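PDB 3RBT: glutathione transferase o1 from Bombyx mori, which is an Omega-class glutathione transferase, a family that conjugates glutathione and reduces dehydroascorbate, though this member in its natural form probably has impaired activity. Local coordinates for the interface of chains A and B. Sequence-based numbering; all coordinates share one arbitrary frame. Chains: chain A/B, Glutathione transferase o1.

The interface of chains A and B. Residues chain A 113-114, 117-118, 121; chain B 88-89, 94, 98.
B:Tyr98 lays a ring edge against the start of helix A:113-138 at the two-fold dimer interface of this Omega-class glutathione transferase. Its CG stands anti to the backbone N (chi1 165°), which carries the ring over to the partner; being flat, it offers the helix a thin edge. Followed outward from CB, the chain reaches CD1, 3.6 Å from the carbonyl O of A:Pro113; next along the rim, CE1 lies 3.8 Å from A:Pro113 CB and faces the backbone N of A:Tyr114, which sits in the ring plane. The phenol OH ends the chain beyond CE1. Proline suits a helix's first turn, where its missing N-H costs little. One ring face is backed by CD1 of B:Leu89, 3.5 Å above the plane, which probably helps to hold the ring's tilt. Putting an alanine at B:Tyr98 would probably open a gap beside A:Pro113 and leave this B:Leu89 methyl without its flat support. Leucine's fork sends the other methyl, CD2, across to A:Ala117 CB at 3.8 Å, to the rim of A:Tyr114, and against NE2 of A:Gln118, a packing contact made where the glutamine bends at chi2 (-48°). Alanine's short side chain lets B:Val94 CG1 stand 3.7 Å from A:Ala117 CB, while valine's second methyl, CG2, turns to CD2 of A:Leu121. A:Tyr114 adds a polar tip: its hydroxyl OH holds water 1 at 2.9 Å, and that water reaches the carbonyl O of B:Phe88 at 3.0 Å.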
ATOM      1  N   PRO A 113     -16.009  -0.242   6.606  1.00 21.93           N
ATOM      2  CA  PRO A 113     -14.635  -0.758   6.571  1.00 21.15           C
ATOM      3  C   PRO A 113     -14.446  -1.903   5.567  1.00 21.20           C
ATOM      4  O   PRO A 113     -13.379  -1.993   4.948  1.00 19.92           O
ATOM      5  CB  PRO A 113     -14.378  -1.227   8.014  1.00 22.31           C
ATOM      6  CG  PRO A 113     -15.722  -1.354   8.640  1.00 24.52           C
ATOM      7  CD  PRO A 113     -16.627  -0.381   7.938  1.00 23.71           C
ATOM      8  N   TYR A 114     -15.463  -2.755   5.388  1.00 22.19           N
ATOM      9  CA  TYR A 114     -15.368  -3.805   4.368  1.00 22.72           C
ATOM     10  C   TYR A 114     -15.277  -3.218   2.955  1.00 21.30           C
ATOM     11  O   TYR A 114     -14.385  -3.592   2.177  1.00 20.56           O
ATOM     12  CB  TYR A 114     -16.506  -4.834   4.465  1.00 24.89           C
ATOM     13  CG  TYR A 114     -16.487  -5.840   3.324  1.00 26.66           C
ATOM     14  CD1 TYR A 114     -15.383  -6.672   3.120  1.00 27.52           C
ATOM     15  CD2 TYR A 114     -17.560  -5.945   2.438  1.00 29.35           C
ATOM     16  CE1 TYR A 114     -15.351  -7.588   2.078  1.00 27.97           C
ATOM     17  CE2 TYR A 114     -17.534  -6.859   1.381  1.00 30.12           C
ATOM     18  CZ  TYR A 114     -16.419  -7.672   1.210  1.00 29.38           C
ATOM     19  OH  TYR A 114     -16.373  -8.576   0.180  1.00 30.37           O
ATOM     20  N   ALA A 117     -11.930  -1.538   2.497  1.00 16.17           N
ATOM     21  CA  ALA A 117     -10.920  -2.570   2.269  1.00 16.41           C
ATOM     22  C   ALA A 117     -10.936  -3.062   0.815  1.00 16.76           C
ATOM     23  O   ALA A 117      -9.878  -3.218   0.200  1.00 16.32           O
ATOM     24  CB  ALA A 117     -11.103  -3.728   3.241  1.00 17.86           C
ATOM     25  N   GLN A 118     -12.133  -3.280   0.267  1.00 17.69           N
ATOM     26  CA  GLN A 118     -12.294  -3.647  -1.144  1.00 18.38           C
ATOM     27  C   GLN A 118     -11.785  -2.562  -2.083  1.00 17.07           C
ATOM     28  O   GLN A 118     -11.104  -2.858  -3.076  1.00 16.64           O
ATOM     29  CB  GLN A 118     -13.755  -3.986  -1.482  1.00 19.57           C
ATOM     30  CG  GLN A 118     -14.270  -5.265  -0.840  1.00 23.32           C
ATOM     31  CD  GLN A 118     -13.313  -6.442  -1.005  1.00 28.29           C
ATOM     32  OE1 GLN A 118     -13.043  -6.896  -2.121  1.00 30.04           O
ATOM     33  NE2 GLN A 118     -12.800  -6.943   0.113  1.00 29.06           N
ATOM     34  N   LEU A 121      -8.040  -2.703  -2.092  1.00 16.72           N
ATOM     35  CA  LEU A 121      -7.602  -3.846  -2.899  1.00 17.29           C
ATOM     36  C   LEU A 121      -7.654  -3.557  -4.396  1.00 17.31           C
ATOM     37  O   LEU A 121      -6.778  -3.997  -5.156  1.00 17.36           O
ATOM     38  CB  LEU A 121      -8.416  -5.100  -2.558  1.00 18.04           C
ATOM     39  CG  LEU A 121      -8.102  -5.687  -1.173  1.00 18.94           C
ATOM     40  CD1 LEU A 121      -8.999  -6.874  -0.838  1.00 17.97           C
ATOM     41  CD2 LEU A 121      -6.630  -6.066  -1.059  1.00 17.57           C
TER
ATOM     42  N   PHE B  88     -13.798 -13.343   1.774  1.00 25.40           N
ATOM     43  CA  PHE B  88     -12.353 -13.331   1.879  1.00 24.24           C
ATOM     44  C   PHE B  88     -11.844 -11.888   1.849  1.00 23.31           C
ATOM     45  O   PHE B  88     -12.298 -11.070   1.045  1.00 23.58           O
ATOM     46  CB  PHE B  88     -11.741 -14.113   0.714  1.00 24.58           C
ATOM     47  CG  PHE B  88     -11.677 -15.610   0.920  1.00 25.37           C
ATOM     48  CD1 PHE B  88     -10.779 -16.376   0.166  1.00 25.75           C
ATOM     49  CD2 PHE B  88     -12.491 -16.255   1.850  1.00 24.77           C
ATOM     50  CE1 PHE B  88     -10.703 -17.758   0.320  1.00 26.59           C
ATOM     51  CE2 PHE B  88     -12.417 -17.631   2.022  1.00 26.60           C
ATOM     52  CZ  PHE B  88     -11.522 -18.392   1.251  1.00 27.24           C
ATOM     53  N   LEU B  89     -10.923 -11.578   2.754  1.00 22.24           N
ATOM     54  CA  LEU B  89     -10.169 -10.329   2.708  1.00 21.10           C
ATOM     55  C   LEU B  89      -8.703 -10.666   2.514  1.00 19.90           C
ATOM     56  O   LEU B  89      -8.181 -11.557   3.184  1.00 18.71           O
ATOM     57  CB  LEU B  89     -10.347  -9.515   3.992  1.00 21.25           C
ATOM     58  CG  LEU B  89     -11.462  -8.459   4.060  1.00 23.72           C
ATOM     59  CD1 LEU B  89     -11.359  -7.659   5.369  1.00 23.60           C
ATOM     60  CD2 LEU B  89     -11.396  -7.519   2.886  1.00 23.70           C
ATOM     61  N   VAL B  94      -4.062  -4.370   4.390  1.00 15.73           N
ATOM     62  CA  VAL B  94      -5.494  -4.084   4.260  1.00 15.98           C
ATOM     63  C   VAL B  94      -6.292  -4.808   5.356  1.00 15.77           C
ATOM     64  O   VAL B  94      -7.212  -4.230   5.970  1.00 16.05           O
ATOM     65  CB  VAL B  94      -6.005  -4.459   2.855  1.00 16.41           C
ATOM     66  CG1 VAL B  94      -7.504  -4.262   2.747  1.00 17.60           C
ATOM     67  CG2 VAL B  94      -5.287  -3.624   1.802  1.00 16.46           C
ATOM     68  N   TYR B  98      -8.341  -2.994   8.227  1.00 14.76           N
ATOM     69  CA  TYR B  98      -9.758  -3.344   8.348  1.00 15.32           C
ATOM     70  C   TYR B  98     -10.096  -3.630   9.814  1.00 15.43           C
ATOM     71  O   TYR B  98     -11.038  -3.073  10.353  1.00 16.35           O
ATOM     72  CB  TYR B  98     -10.126  -4.559   7.476  1.00 15.18           C
ATOM     73  CG  TYR B  98     -11.467  -5.122   7.867  1.00 16.77           C
ATOM     74  CD1 TYR B  98     -12.644  -4.501   7.456  1.00 17.44           C
ATOM     75  CD2 TYR B  98     -11.562  -6.234   8.705  1.00 16.94           C
ATOM     76  CE1 TYR B  98     -13.883  -4.994   7.840  1.00 20.62           C
ATOM     77  CE2 TYR B  98     -12.802  -6.729   9.095  1.00 18.34           C
ATOM     78  CZ  TYR B  98     -13.953  -6.104   8.665  1.00 19.92           C
ATOM     79  OH  TYR B  98     -15.192  -6.585   9.049  1.00 22.70           O
TER
HETATM   80  O   HOH W   1     -13.962  -9.594  -1.027  1.00 30.82           O